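CalsepRRP (Calystegia sepium, PDB 1JY5) belongs to the RNase T2 family, whose enzymes cleave RNA, though its own activity on RNA remains uncertain. Local coordinates at residues W46-Y49 with T53-S56. Sequence-based numbering, arbitrary orientation.
Sequences WPDY and TWPS
Asp-48, the last residue of strand 40-48, faces Trp-54 with their CA atoms 4.5 Å apart where the chain of this RNase T2 fold turns back, the CA 47 to 49 and CA 53 to 55 directions lying 135° apart. A single direct backbone hydrogen bond closes the turn: Tyr-49 N reaches Thr-53 O at 3.0 Å. The tyrosine does most of the side-chain work. With CG anti to its own carbonyl carbon (chi1 -71°), the ring lies along the returning chain, and Pro-55 sets CD over one face in a CH-pi contact, 3.7 Å from the ring centroid. Thr-53 OG1 sits instead at the edge of that ring, near its plane, and is hydrogen-bonded to Asp-51 within the loop. At its far end Tyr-49 OH touches Pro-55 CB and is hydrogen-bonded to Lys-3 O, tying the turn to the N-terminal segment. Asp-48 OD1 lies 3.1 Å from Trp-54 CB, the carboxylate and indole planes being 69° apart, while OD2 is hydrogen-bonded to Thr-9 OG1 on the adjacent strand 7-14. The Trp-54 indole meets the ring of His-105. Pro-47 O lies 3.4 Å from Pro-55 CD, and one water bridges the two prolines, donating to Pro-47 O at 2.9 Å and to Pro-55 O at 2.6 Å.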
loop_
_atom_site.group_PDB
_atom_site.type_symbol
_atom_site.label_atom_id
_atom_site.label_comp_id
_atom_site.label_asym_id
_atom_site.label_seq_id
_atom_site.Cartn_x
_atom_site.Cartn_y
_atom_site.Cartn_z
ATOM N N TRP A 46 -1.862 7.337 -1.448
ATOM C CA TRP A 46 -2.152 8.536 -0.689
ATOM C C TRP A 46 -1.688 9.886 -1.235
ATOM O O TRP A 46 -0.498 10.088 -1.481
ATOM C CB TRP A 46 -1.581 8.390 0.732
ATOM C CG TRP A 46 -1.912 7.097 1.446
ATOM C CD1 TRP A 46 -3.066 6.372 1.350
ATOM C CD2 TRP A 46 -1.097 6.427 2.420
ATOM N NE1 TRP A 46 -3.020 5.292 2.208
ATOM C CE2 TRP A 46 -1.823 5.302 2.874
ATOM C CE3 TRP A 46 0.179 6.668 2.954
ATOM C CZ2 TRP A 46 -1.321 4.419 3.836
ATOM C CZ3 TRP A 46 0.680 5.782 3.919
ATOM C CH2 TRP A 46 -0.074 4.674 4.344
ATOM N N PRO A 47 -2.633 10.818 -1.465
ATOM C CA PRO A 47 -2.213 12.135 -1.956
ATOM C C PRO A 47 -1.581 12.724 -0.690
ATOM O O PRO A 47 -2.217 12.734 0.369
ATOM C CB PRO A 47 -3.535 12.823 -2.302
ATOM C CG PRO A 47 -4.422 11.673 -2.699
ATOM C CD PRO A 47 -4.088 10.644 -1.623
ATOM N N ASP A 48 -0.341 13.188 -0.779
ATOM C CA ASP A 48 0.345 13.717 0.399
ATOM C C ASP A 48 0.940 15.102 0.199
ATOM O O ASP A 48 1.052 15.587 -0.922
ATOM C CB ASP A 48 1.477 12.765 0.833
ATOM C CG ASP A 48 0.963 11.480 1.476
ATOM O OD1 ASP A 48 -0.017 11.539 2.252
ATOM O OD2 ASP A 48 1.553 10.408 1.221
ATOM N N TYR A 49 1.328 15.721 1.307
ATOM C CA TYR A 49 1.955 17.038 1.304
ATOM C C TYR A 49 3.439 16.850 1.620
ATOM O O TYR A 49 3.810 15.966 2.399
ATOM C CB TYR A 49 1.333 17.923 2.376
ATOM C CG TYR A 49 -0.071 18.382 2.079
ATOM C CD1 TYR A 49 -1.029 18.421 3.089
ATOM C CD2 TYR A 49 -0.437 18.813 0.800
ATOM C CE1 TYR A 49 -2.321 18.877 2.838
ATOM C CE2 TYR A 49 -1.727 19.273 0.539
ATOM C CZ TYR A 49 -2.661 19.301 1.564
ATOM O OH TYR A 49 -3.937 19.759 1.324
ATOM N N THR A 53 2.390 16.096 6.200
ATOM C CA THR A 53 0.982 16.007 6.563
ATOM C C THR A 53 0.295 15.654 5.249
ATOM O O THR A 53 0.970 15.452 4.238
ATOM C CB THR A 53 0.408 17.344 7.100
ATOM O OG1 THR A 53 0.412 18.326 6.060
ATOM C CG2 THR A 53 1.237 17.853 8.284
ATOM N N TRP A 54 -1.028 15.576 5.249
ATOM C CA TRP A 54 -1.739 15.231 4.028
ATOM C C TRP A 54 -3.202 15.641 4.089
ATOM O O TRP A 54 -3.759 15.827 5.162
ATOM C CB TRP A 54 -1.638 13.718 3.787
ATOM C CG TRP A 54 -2.186 12.899 4.920
ATOM C CD1 TRP A 54 -3.486 12.512 5.101
ATOM C CD2 TRP A 54 -1.469 12.442 6.073
ATOM N NE1 TRP A 54 -3.624 11.850 6.298
ATOM C CE2 TRP A 54 -2.402 11.791 6.915
ATOM C CE3 TRP A 54 -0.130 12.523 6.481
ATOM C CZ2 TRP A 54 -2.037 11.224 8.143
ATOM C CZ3 TRP A 54 0.232 11.958 7.704
ATOM C CH2 TRP A 54 -0.720 11.318 8.519
ATOM N N PRO A 55 -3.836 15.814 2.923
ATOM C CA PRO A 55 -5.248 16.192 2.912
ATOM C C PRO A 55 -6.018 14.914 3.239
ATOM O O PRO A 55 -5.554 13.819 2.924
ATOM C CB PRO A 55 -5.462 16.655 1.473
ATOM C CG PRO A 55 -4.548 15.728 0.706
ATOM C CD PRO A 55 -3.293 15.733 1.555
ATOM N N SER A 56 -7.170 15.027 3.886
ATOM C CA SER A 56 -7.925 13.821 4.207
ATOM C C SER A 56 -9.420 14.067 4.192
ATOM O O SER A 56 -9.879 15.159 4.504
ATOM C CB SER A 56 -7.530 13.283 5.588
ATOM O OG SER A 56 -7.970 14.156 6.617
HETATM O O HOH W 1 -4.732 11.834 1.375
#